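Local coordinates for protein SusD homolog (Bacteroides thetaiotaomicron, PDB 4MRU) that probably binds mucin O-glycans at the cell surface as a SusD-like outer-membrane lipoprotein with a TPR-like helical fold, at residues A[286-291]-A[308-313]. Residues are numbered along the deposited sequence; the frame is centred on the assembly and turned at random.
With EDO (1,2-ethanediol), chain M.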
loop_
_atom_site.group_PDB
_atom_site.type_symbol
_atom_site.label_atom_id
_atom_site.label_comp_id
_atom_site.label_asym_id
_atom_site.label_seq_id
_atom_site.Cartn_x
_atom_site.Cartn_y
_atom_site.Cartn_z
ATOM N N ASN A 286 4.005 32.293 -13.162
ATOM C CA ASN A 286 4.853 32.912 -14.196
ATOM C C ASN A 286 5.788 31.924 -14.935
ATOM O O ASN A 286 5.966 31.995 -16.164
ATOM C CB ASN A 286 5.688 34.053 -13.589
ATOM C CG ASN A 286 4.902 35.356 -13.431
ATOM O OD1 ASN A 286 4.029 35.676 -14.234
ATOM N ND2 ASN A 286 5.232 36.123 -12.396
ATOM N N ASP A 287 6.367 30.997 -14.177
ATOM C CA ASP A 287 7.371 30.079 -14.713
ATOM C C ASP A 287 6.877 28.650 -14.770
ATOM O O ASP A 287 7.635 27.756 -15.073
ATOM C CB ASP A 287 8.610 30.115 -13.841
ATOM N N GLN A 288 5.594 28.450 -14.486
ATOM C CA GLN A 288 5.007 27.121 -14.361
ATOM C C GLN A 288 3.546 26.988 -14.913
ATOM O O GLN A 288 2.674 27.805 -14.606
ATOM C CB GLN A 288 5.015 26.737 -12.879
ATOM C CG GLN A 288 6.439 26.548 -12.303
ATOM C CD GLN A 288 6.485 25.902 -10.900
ATOM O OE1 GLN A 288 6.773 26.560 -9.924
ATOM N NE2 GLN A 288 6.191 24.628 -10.819
ATOM N N GLU A 289 3.268 25.944 -15.679
ATOM C CA GLU A 289 1.869 25.569 -15.978
ATOM C C GLU A 289 1.817 24.058 -16.175
ATOM O O GLU A 289 2.336 23.573 -17.169
ATOM C CB GLU A 289 1.345 26.301 -17.204
ATOM N N GLY A 290 1.325 23.288 -15.193
ATOM C CA GLY A 290 1.271 21.849 -15.371
ATOM C C GLY A 290 1.433 21.083 -14.089
ATOM O O GLY A 290 1.131 21.596 -13.011
ATOM N N TYR A 291 1.962 19.850 -14.210
ATOM C CA TYR A 291 2.118 18.954 -13.093
ATOM C C TYR A 291 3.605 18.885 -12.721
ATOM O O TYR A 291 4.439 18.651 -13.580
ATOM C CB TYR A 291 1.611 17.595 -13.474
ATOM C CG TYR A 291 0.156 17.657 -13.918
ATOM C CD1 TYR A 291 -0.847 17.799 -12.982
ATOM C CD2 TYR A 291 -0.190 17.553 -15.250
ATOM C CE1 TYR A 291 -2.184 17.873 -13.365
ATOM C CE2 TYR A 291 -1.535 17.628 -15.667
ATOM C CZ TYR A 291 -2.519 17.788 -14.724
ATOM O OH TYR A 291 -3.836 17.818 -15.083
ATOM N N ILE A 308 5.240 24.408 -0.937
ATOM C CA ILE A 308 3.790 24.247 -1.000
ATOM C C ILE A 308 3.242 24.733 -2.340
ATOM O O ILE A 308 2.419 24.086 -2.935
ATOM C CB ILE A 308 3.117 25.015 0.149
ATOM C CG1 ILE A 308 3.345 24.278 1.473
ATOM C CG2 ILE A 308 1.619 25.243 -0.110
ATOM C CD1 ILE A 308 3.131 25.161 2.687
ATOM N N THR A 309 3.771 25.840 -2.849
ATOM C CA THR A 309 3.202 26.460 -4.067
ATOM C C THR A 309 3.872 26.027 -5.378
ATOM O O THR A 309 3.290 26.208 -6.428
ATOM C CB THR A 309 3.234 27.996 -3.985
ATOM O OG1 THR A 309 4.582 28.443 -3.814
ATOM C CG2 THR A 309 2.341 28.530 -2.810
ATOM N N SER A 310 5.061 25.448 -5.328
ATOM C CA SER A 310 5.796 25.143 -6.564
ATOM C C SER A 310 5.567 23.736 -7.098
ATOM O O SER A 310 6.048 23.392 -8.183
ATOM C CB SER A 310 7.283 25.321 -6.323
ATOM O OG SER A 310 7.520 26.658 -5.944
ATOM N N TYR A 311 4.907 22.901 -6.295
ATOM C CA TYR A 311 4.677 21.505 -6.635
ATOM C C TYR A 311 3.191 21.163 -6.549
ATOM O O TYR A 311 2.468 21.713 -5.750
ATOM C CB TYR A 311 5.487 20.580 -5.713
ATOM C CG TYR A 311 6.940 20.932 -5.780
ATOM C CD1 TYR A 311 7.707 20.562 -6.874
ATOM C CD2 TYR A 311 7.551 21.619 -4.747
ATOM C CE1 TYR A 311 9.045 20.910 -6.957
ATOM C CE2 TYR A 311 8.880 21.977 -4.819
ATOM C CZ TYR A 311 9.628 21.629 -5.936
ATOM O OH TYR A 311 10.955 21.981 -6.014
ATOM N N SER A 312 2.772 20.250 -7.405
ATOM C CA SER A 312 1.406 19.753 -7.425
ATOM C C SER A 312 1.028 19.146 -6.072
ATOM O O SER A 312 1.863 18.533 -5.415
ATOM C CB SER A 312 1.249 18.697 -8.525
ATOM O OG SER A 312 1.378 19.259 -9.798
ATOM N N ASN A 313 -0.245 19.274 -5.731
ATOM C CA ASN A 313 -0.893 18.525 -4.659
ATOM C C ASN A 313 -1.624 17.330 -5.232
ATOM O O ASN A 313 -1.879 17.275 -6.426
ATOM C CB ASN A 313 -1.905 19.430 -3.948
ATOM C CG ASN A 313 -2.368 18.893 -2.608
ATOM O OD1 ASN A 313 -1.944 17.849 -2.136
ATOM N ND2 ASN A 313 -3.271 19.615 -2.005
HETATM C C1 EDO M . 3.707 19.008 -17.890
HETATM O O1 EDO M . 2.784 19.298 -16.846
HETATM C C2 EDO M . 4.599 20.222 -18.028
HETATM O O2 EDO M . 5.120 20.406 -16.716
#
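The beta hairpin formed by strands 283-284 and 289-290, a small excursion from the largely helical SusD-like fold, leans through Gln-288 and Tyr-291 on the chain that leaves helix 304-309. Gln-288 supplies the one direct hydrogen bond between the two segments: its NE2 donates to the backbone O of Ser-310 over 2.9 Å, and at 174° the bond is almost straight. The acceptor lies in the plane of the glutamine amide, whereas NE2 approaches the Ser-310 carbonyl tilted 31° from that group's own plane. With CG beside the backbone N (chi1 -66°) and the chain extended beyond it, the amide spans a gap of 8.1 Å between the CA atoms of Gln-288 and Ser-310. The amide oxygen OE1 lies alongside the serine, 3.8 Å from Ser-310 CB, while Ser-310 OG turns back to the backbone O of Asp-306, in helix 304-309. Without this amide, as with an alanine here, the carbonyl of the buried Ser-310 would probably lose its donor and a gap would open beside Pro-384, which the glutamine side chain also touches. At the backbone angles of Gly-290 a CB would jam against the preceding carbonyl O, which calls for glycine; next to it Tyr-291 N donates to O1 of an ethanediol, probably from the crystallisation liquor, at 2.8 Å. Farther along, the Ser-312 hydroxyl donates to Thr-281 O and accepts from Tyr-292 N, tying segment 308-313 to residues flanking both hairpin strands. That same OG rests 3.4 Å from Tyr-291 CA and sits at the edge of the tyrosine ring, 4.1 Å from Tyr-291 CD1.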